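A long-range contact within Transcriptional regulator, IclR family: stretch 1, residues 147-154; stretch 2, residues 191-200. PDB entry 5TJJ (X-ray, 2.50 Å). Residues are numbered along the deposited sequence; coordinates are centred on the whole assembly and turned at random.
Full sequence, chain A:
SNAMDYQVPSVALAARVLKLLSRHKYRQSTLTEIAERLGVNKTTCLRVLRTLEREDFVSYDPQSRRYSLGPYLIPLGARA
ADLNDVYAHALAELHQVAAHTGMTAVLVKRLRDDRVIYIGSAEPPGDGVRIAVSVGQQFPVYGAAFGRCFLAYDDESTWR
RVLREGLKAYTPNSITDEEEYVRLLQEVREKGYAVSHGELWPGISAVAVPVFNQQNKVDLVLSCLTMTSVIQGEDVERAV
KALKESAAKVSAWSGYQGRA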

# COMPACT_ATOMS: atom_id res chain seq x y z
N GLY A 147 -4.11 22.98 -15.81
CA GLY A 147 -4.26 23.99 -14.79
C GLY A 147 -5.68 24.03 -14.24
O GLY A 147 -5.92 23.89 -13.04
N ARG A 148 -6.64 24.19 -15.15
CA ARG A 148 -8.05 24.17 -14.79
C ARG A 148 -8.52 22.91 -14.04
O ARG A 148 -9.49 22.98 -13.26
CB ARG A 148 -8.90 24.30 -16.06
CG ARG A 148 -8.81 25.66 -16.71
CD ARG A 148 -10.01 25.91 -17.61
NE ARG A 148 -9.81 25.36 -18.94
CZ ARG A 148 -9.02 25.89 -19.86
NH1 ARG A 148 -8.34 27.01 -19.63
NH2 ARG A 148 -8.92 25.28 -21.03
N CYS A 149 -7.89 21.76 -14.29
CA CYS A 149 -8.25 20.57 -13.54
C CYS A 149 -7.82 20.62 -12.09
O CYS A 149 -8.49 20.01 -11.27
CB CYS A 149 -7.71 19.30 -14.16
SG CYS A 149 -8.57 18.82 -15.65
N PHE A 150 -6.72 21.30 -11.77
CA PHE A 150 -6.31 21.50 -10.36
C PHE A 150 -7.22 22.55 -9.73
O PHE A 150 -7.87 22.28 -8.72
CB PHE A 150 -4.85 21.94 -10.24
CG PHE A 150 -3.82 20.88 -10.61
CD1 PHE A 150 -3.53 19.84 -9.77
CD2 PHE A 150 -3.10 20.99 -11.80
CE1 PHE A 150 -2.56 18.89 -10.09
CE2 PHE A 150 -2.12 20.04 -12.13
CZ PHE A 150 -1.85 18.99 -11.28
N LEU A 151 -7.31 23.72 -10.37
CA LEU A 151 -8.03 24.86 -9.80
C LEU A 151 -9.52 24.67 -9.58
O LEU A 151 -10.04 25.08 -8.56
CB LEU A 151 -7.86 26.09 -10.67
CG LEU A 151 -6.73 27.06 -10.35
CD1 LEU A 151 -6.89 28.27 -11.25
CD2 LEU A 151 -6.79 27.49 -8.90
N ALA A 152 -10.20 24.04 -10.53
CA ALA A 152 -11.63 23.89 -10.44
C ALA A 152 -12.08 23.19 -9.15
O ALA A 152 -13.25 23.36 -8.70
CB ALA A 152 -12.13 23.12 -11.66
N TYR A 153 -11.18 22.40 -8.57
CA TYR A 153 -11.49 21.65 -7.35
C TYR A 153 -10.93 22.25 -6.06
O TYR A 153 -11.09 21.65 -5.01
CB TYR A 153 -11.07 20.19 -7.53
CG TYR A 153 -11.83 19.51 -8.64
CD1 TYR A 153 -13.12 19.03 -8.43
CD2 TYR A 153 -11.29 19.39 -9.92
CE1 TYR A 153 -13.83 18.43 -9.46
CE2 TYR A 153 -12.00 18.81 -10.97
CZ TYR A 153 -13.27 18.32 -10.72
OH TYR A 153 -13.98 17.71 -11.71
N ASP A 154 -10.33 23.44 -6.11
CA ASP A 154 -10.10 24.24 -4.92
C ASP A 154 -11.34 25.04 -4.54
O ASP A 154 -12.25 25.23 -5.34
CB ASP A 154 -8.94 25.20 -5.14
CG ASP A 154 -7.60 24.51 -5.30
OD1 ASP A 154 -7.42 23.39 -4.77
OD2 ASP A 154 -6.71 25.07 -5.96
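Stretch 2 191-200: KGYAVSHGEL

Stretch 2 lays a strand across a helix that begins earlier in the chain. Residues 147-151 are helical, and a type I turn spans Leu151 to Asp154, with Asp154 N hydrogen-bonded to Leu151 O at 3.0 Å. Stretch 2 leaves a helix of its own at Gly192, whose positive phi (82°) would jam a CB against the preceding carbonyl, and then extends into the strand 194-197. Helix and strand run roughly antiparallel, at 147° between their N-to-C directions, and their axes approach to 8.7 Å. The CA atoms nearest each other are Cys149 CA and Ala194 CA, 6.5 Å apart.

Two short side chains meet where the backbones are close. Ala194 points its CB toward the helix and meets Cys149 SG at 4.1 Å, an apolar contact. Through the strand the CA-to-CB bonds alternate: toward at Ala194 and Ser196, away at Val195 and His197; Tyr193, just before it, also points away.

Arg148 does most of the reaching. With chi1 to chi3 in m, t, m, its buried side chain runs along the strand, passing Ala194 CB at 4.2 Å from NE and Ser196 CB at 3.5 Å from NH2. At its end, NH1 donates to Glu199 OE1 at 2.7 Å and NH2 to Glu199 OE2 at 3.0 Å, a two-pronged salt bridge. NH2 also donates to Val195 O at 3.0 Å, so Val195 contributes its carbonyl to the contact while its CA-to-CB bond points away. Both Glu199 OE1 and Val195 O lie near the guanidinium plane, at its edge, where the N-H groups point.

At the other end, Tyr153 OH comes within 3.6 Å of Gly192 CA, a packing contact against bare backbone. The rule is economical: small residues at the crossing, one long arginine tied to a strand carbonyl at Val195 and to the carboxylate of Glu199.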

# COMPACT_ATOMS: atom_id res chain seq x y z
N LYS A 191 -18.28 18.90 -15.38
CA LYS A 191 -17.98 17.80 -16.37
C LYS A 191 -16.84 16.82 -16.09
O LYS A 191 -16.79 15.76 -16.70
CB LYS A 191 -17.72 18.39 -17.77
CG LYS A 191 -18.97 18.90 -18.46
CD LYS A 191 -18.57 19.68 -19.72
CE LYS A 191 -19.78 20.18 -20.49
NZ LYS A 191 -19.41 21.15 -21.55
N GLY A 192 -15.91 17.14 -15.22
CA GLY A 192 -14.83 16.22 -14.89
C GLY A 192 -13.64 16.16 -15.84
O GLY A 192 -12.82 15.25 -15.72
N TYR A 193 -13.53 17.12 -16.78
CA TYR A 193 -12.38 17.20 -17.68
C TYR A 193 -12.24 18.59 -18.22
O TYR A 193 -13.13 19.38 -18.01
CB TYR A 193 -12.52 16.20 -18.84
CG TYR A 193 -13.62 16.50 -19.85
CD1 TYR A 193 -14.89 15.98 -19.71
CD2 TYR A 193 -13.35 17.30 -20.96
CE1 TYR A 193 -15.89 16.27 -20.64
CE2 TYR A 193 -14.33 17.60 -21.88
CZ TYR A 193 -15.59 17.09 -21.72
OH TYR A 193 -16.52 17.39 -22.67
N ALA A 194 -11.11 18.91 -18.86
CA ALA A 194 -10.90 20.24 -19.52
C ALA A 194 -10.27 20.07 -20.87
O ALA A 194 -9.64 19.06 -21.11
CB ALA A 194 -10.03 21.16 -18.67
N VAL A 195 -10.45 21.04 -21.74
CA VAL A 195 -9.86 21.03 -23.07
C VAL A 195 -9.33 22.42 -23.34
O VAL A 195 -10.01 23.39 -23.06
CB VAL A 195 -10.87 20.63 -24.16
CG1 VAL A 195 -10.23 20.63 -25.55
CG2 VAL A 195 -11.47 19.26 -23.86
N SER A 196 -8.13 22.53 -23.88
CA SER A 196 -7.56 23.80 -24.25
C SER A 196 -7.00 23.67 -25.64
O SER A 196 -6.48 22.61 -26.00
CB SER A 196 -6.47 24.22 -23.26
OG SER A 196 -5.33 23.38 -23.30
N HIS A 197 -7.12 24.75 -26.43
CA HIS A 197 -6.63 24.80 -27.82
C HIS A 197 -5.67 25.98 -27.97
O HIS A 197 -6.08 27.12 -28.15
CB HIS A 197 -7.79 24.95 -28.81
CG HIS A 197 -8.75 23.80 -28.82
ND1 HIS A 197 -8.37 22.51 -29.13
CD2 HIS A 197 -10.08 23.75 -28.56
CE1 HIS A 197 -9.43 21.72 -29.06
NE2 HIS A 197 -10.48 22.45 -28.71
N GLY A 198 -4.40 25.68 -27.89
CA GLY A 198 -3.38 26.68 -28.09
C GLY A 198 -3.30 27.72 -27.00
O GLY A 198 -2.96 28.85 -27.29
N GLU A 199 -3.56 27.33 -25.76
CA GLU A 199 -3.54 28.28 -24.64
C GLU A 199 -2.14 28.50 -24.09
O GLU A 199 -1.82 29.61 -23.70
CB GLU A 199 -4.52 27.88 -23.55
CG GLU A 199 -5.97 28.13 -23.96
CD GLU A 199 -7.00 27.64 -22.94
OE1 GLU A 199 -6.82 27.87 -21.71
OE2 GLU A 199 -8.01 27.02 -23.36
N LEU A 200 -1.29 27.48 -24.10
CA LEU A 200 0.15 27.68 -23.83
C LEU A 200 1.04 27.66 -25.06
O LEU A 200 1.99 28.42 -25.14
CB LEU A 200 0.70 26.65 -22.86
CG LEU A 200 0.23 26.75 -21.42
CD1 LEU A 200 0.95 25.67 -20.63
CD2 LEU A 200 0.46 28.13 -20.80